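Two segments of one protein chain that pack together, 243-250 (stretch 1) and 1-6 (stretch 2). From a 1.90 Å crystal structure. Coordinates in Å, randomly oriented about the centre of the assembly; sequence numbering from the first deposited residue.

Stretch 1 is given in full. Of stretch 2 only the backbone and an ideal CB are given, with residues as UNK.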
# COMPACT_ATOMS: atom_id res chain seq x y z
N ALA A 243 23.97 24.57 -31.42
CA ALA A 243 24.31 25.94 -31.03
C ALA A 243 25.67 25.99 -30.36
O ALA A 243 26.18 27.07 -30.06
CB ALA A 243 23.24 26.48 -30.09
N GLY A 244 26.26 24.82 -30.13
CA GLY A 244 27.57 24.77 -29.50
C GLY A 244 27.52 24.80 -27.98
O GLY A 244 28.50 25.15 -27.33
N VAL A 245 26.37 24.45 -27.42
CA VAL A 245 26.20 24.41 -25.97
C VAL A 245 26.40 22.97 -25.51
O VAL A 245 25.80 22.05 -26.06
CB VAL A 245 24.79 24.88 -25.56
CG1 VAL A 245 24.64 24.81 -24.04
CG2 VAL A 245 24.55 26.30 -26.05
N GLU A 246 27.24 22.78 -24.50
CA GLU A 246 27.50 21.44 -23.99
C GLU A 246 26.44 21.00 -22.97
O GLU A 246 26.20 21.69 -21.98
CB GLU A 246 28.87 21.36 -23.32
CG GLU A 246 29.40 19.94 -23.18
CD GLU A 246 30.63 19.85 -22.28
OE1 GLU A 246 31.43 20.81 -22.27
OE2 GLU A 246 30.79 18.81 -21.60
N VAL A 247 25.81 19.86 -23.24
CA VAL A 247 24.80 19.33 -22.33
C VAL A 247 25.50 18.35 -21.40
O VAL A 247 25.88 17.25 -21.81
CB VAL A 247 23.69 18.59 -23.10
CG1 VAL A 247 22.66 18.02 -22.12
CG2 VAL A 247 23.01 19.55 -24.07
N ARG A 248 25.69 18.75 -20.15
CA ARG A 248 26.35 17.87 -19.19
C ARG A 248 25.82 18.06 -17.77
O ARG A 248 25.36 19.14 -17.40
CB ARG A 248 27.86 18.10 -19.20
CG ARG A 248 28.29 19.49 -18.77
CD ARG A 248 29.81 19.60 -18.76
NE ARG A 248 30.42 18.62 -17.87
CZ ARG A 248 31.73 18.51 -17.67
NH1 ARG A 248 32.58 19.32 -18.29
NH2 ARG A 248 32.20 17.57 -16.85
N ALA A 249 25.90 16.99 -16.99
CA ALA A 249 25.42 17.01 -15.61
C ALA A 249 26.10 18.11 -14.81
O ALA A 249 27.31 18.33 -14.93
CB ALA A 249 25.68 15.65 -14.97
N PHE A 250 25.31 18.80 -14.00
CA PHE A 250 25.82 19.88 -13.16
C PHE A 250 26.65 19.36 -11.99
O PHE A 250 27.44 20.16 -11.44
CB PHE A 250 24.66 20.74 -12.64
CG PHE A 250 23.58 19.95 -11.93
CD1 PHE A 250 23.74 19.56 -10.60
CD2 PHE A 250 22.40 19.63 -12.58
CE1 PHE A 250 22.73 18.86 -9.93
CE2 PHE A 250 21.38 18.93 -11.92
CZ PHE A 250 21.55 18.54 -10.59
OXT PHE A 250 26.51 18.17 -11.65
N UNK A 1 29.54 27.26 -23.66
CA UNK A 1 28.76 27.24 -22.39
C UNK A 1 28.10 25.88 -22.21
O UNK A 1 27.87 25.16 -23.19
CB UNK A 1 27.70 28.34 -22.38
N UNK A 2 27.78 25.52 -20.97
CA UNK A 2 27.16 24.23 -20.69
C UNK A 2 25.90 24.32 -19.84
O UNK A 2 25.68 25.29 -19.12
CB UNK A 2 28.17 23.32 -19.99
N UNK A 3 25.06 23.29 -19.95
CA UNK A 3 23.82 23.25 -19.18
C UNK A 3 23.39 21.80 -19.00
O UNK A 3 23.71 20.94 -19.82
CB UNK A 3 22.72 24.06 -19.87
N UNK A 4 22.66 21.54 -17.93
CA UNK A 4 22.18 20.20 -17.66
C UNK A 4 20.72 20.07 -18.09
O UNK A 4 19.93 20.99 -17.90
CB UNK A 4 22.34 19.86 -16.18
N UNK A 5 20.40 18.94 -18.70
CA UNK A 5 19.04 18.65 -19.13
C UNK A 5 18.57 17.52 -18.23
O UNK A 5 19.17 16.44 -18.22
CB UNK A 5 18.96 18.28 -20.61
N UNK A 6 17.50 17.75 -17.48
CA UNK A 6 16.99 16.72 -16.58
C UNK A 6 15.55 16.33 -16.88
O UNK A 6 14.76 17.13 -17.39
CB UNK A 6 17.10 17.20 -15.13

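The first strand pairs in parallel register with the short strand 246-247, and the backbone sets the register before any side chain is considered. Glu 246 N donates to the carbonyl O of position 1 (2.8 Å), the N of position 3 donates to Glu 246 O (2.8 Å), and Arg 248 N donates to the O of position 3 (3.0 Å). Such main-chain bonds place little demand on residue type.

At position 1 the CA-to-CB bond points sideways, and the ideal CB lies 5.0 Å from Val 245 CG1. With no polar partner near, many side chains would do. The residue is Met 1, whose extended side chain leads away from stretch 1; its carbonyl makes the contact.

Position 2 is bridged to Glu 246, and their side chains share one face of the sheet. The ideal CB is only 3.2 Å from Glu 246 O and 4.0 Å from Arg 248 CG. Stretch 1 offers both charges here, Glu 246 and Arg 248, so neither sign is clearly favoured; a polar or long flexible chain would suit. Lys 2 runs along Arg 248, and its CD comes unusually close, 3.3 Å, to Arg 248 CD. Lys 2 NZ lies 4.4 Å from the like-charged Arg 248 NE and 7.0 Å from Glu 246 OE2, but a water accepts from Lys 2 NZ (2.4 Å) and donates to Arg 248 O (2.8 Å), linking the amine to the backbone of stretch 1.

Position 3 pairs with Val 247, on the other face of the sheet. The ideal CB is 4.7 Å from Val 245 CG1, and the extended backbone and apolar neighbour suit a beta-branched or other aliphatic residue. Val 3 fits, bringing its CG1 to 4.0 Å from Val 245 CG1.

At position 4 the CB points sideways, 3.3 Å from Arg 248 O and 3.6 Å from Phe 250 CD2. Bulk directed at stretch 1 would be hard to fit, but a side chain directed elsewhere could be of many kinds. It is Asp 4: its CG lies 3.5 Å from Phe 250 CD2 and its OD2 3.1 Å from Ala 249 CA. The carboxylate oxygens find hydrogen bonds elsewhere in the structure.

Position 5 also points sideways, with its ideal CB 4.0 Å from Val 247 CG1. That methyl invites an aliphatic residue, though alanine would already reach it. Leu 5 is found, and its CB touches Val 247 CG1 at 3.9 Å.

Position 6 has nothing of stretch 1 within 5.5 Å of its ideal CB, so the visible atoms impose no choice. Asn 6 forms its side-chain hydrogen bonds elsewhere in the structure.

Stretch 2 1-6: MKVDLN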
# COMPACT_ATOMS: atom_id res chain seq x y z
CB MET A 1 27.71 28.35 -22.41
CG MET A 1 27.00 28.56 -21.08
SD MET A 1 25.98 30.05 -21.08
CE MET A 1 27.16 31.27 -20.47
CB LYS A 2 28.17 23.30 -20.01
CG LYS A 2 28.44 23.64 -18.55
CD LYS A 2 29.61 22.83 -18.01
CE LYS A 2 29.68 22.89 -16.48
NZ LYS A 2 28.58 22.11 -15.84
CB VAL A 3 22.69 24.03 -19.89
CG1 VAL A 3 22.29 23.33 -21.17
CG2 VAL A 3 21.48 24.17 -18.97
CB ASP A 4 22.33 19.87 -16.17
CG ASP A 4 21.67 18.55 -15.79
OD1 ASP A 4 20.44 18.54 -15.55
OD2 ASP A 4 22.38 17.53 -15.76
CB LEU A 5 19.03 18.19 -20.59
CG LEU A 5 18.53 19.18 -21.64
CD1 LEU A 5 17.03 19.34 -21.51
CD2 LEU A 5 19.24 20.52 -21.47
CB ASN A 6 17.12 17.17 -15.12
CG ASN A 6 15.95 18.01 -14.65
OD1 ASN A 6 14.87 17.49 -14.37
ND2 ASN A 6 16.15 19.33 -14.57
O HOH W 1 26.38 21.61 -16.68
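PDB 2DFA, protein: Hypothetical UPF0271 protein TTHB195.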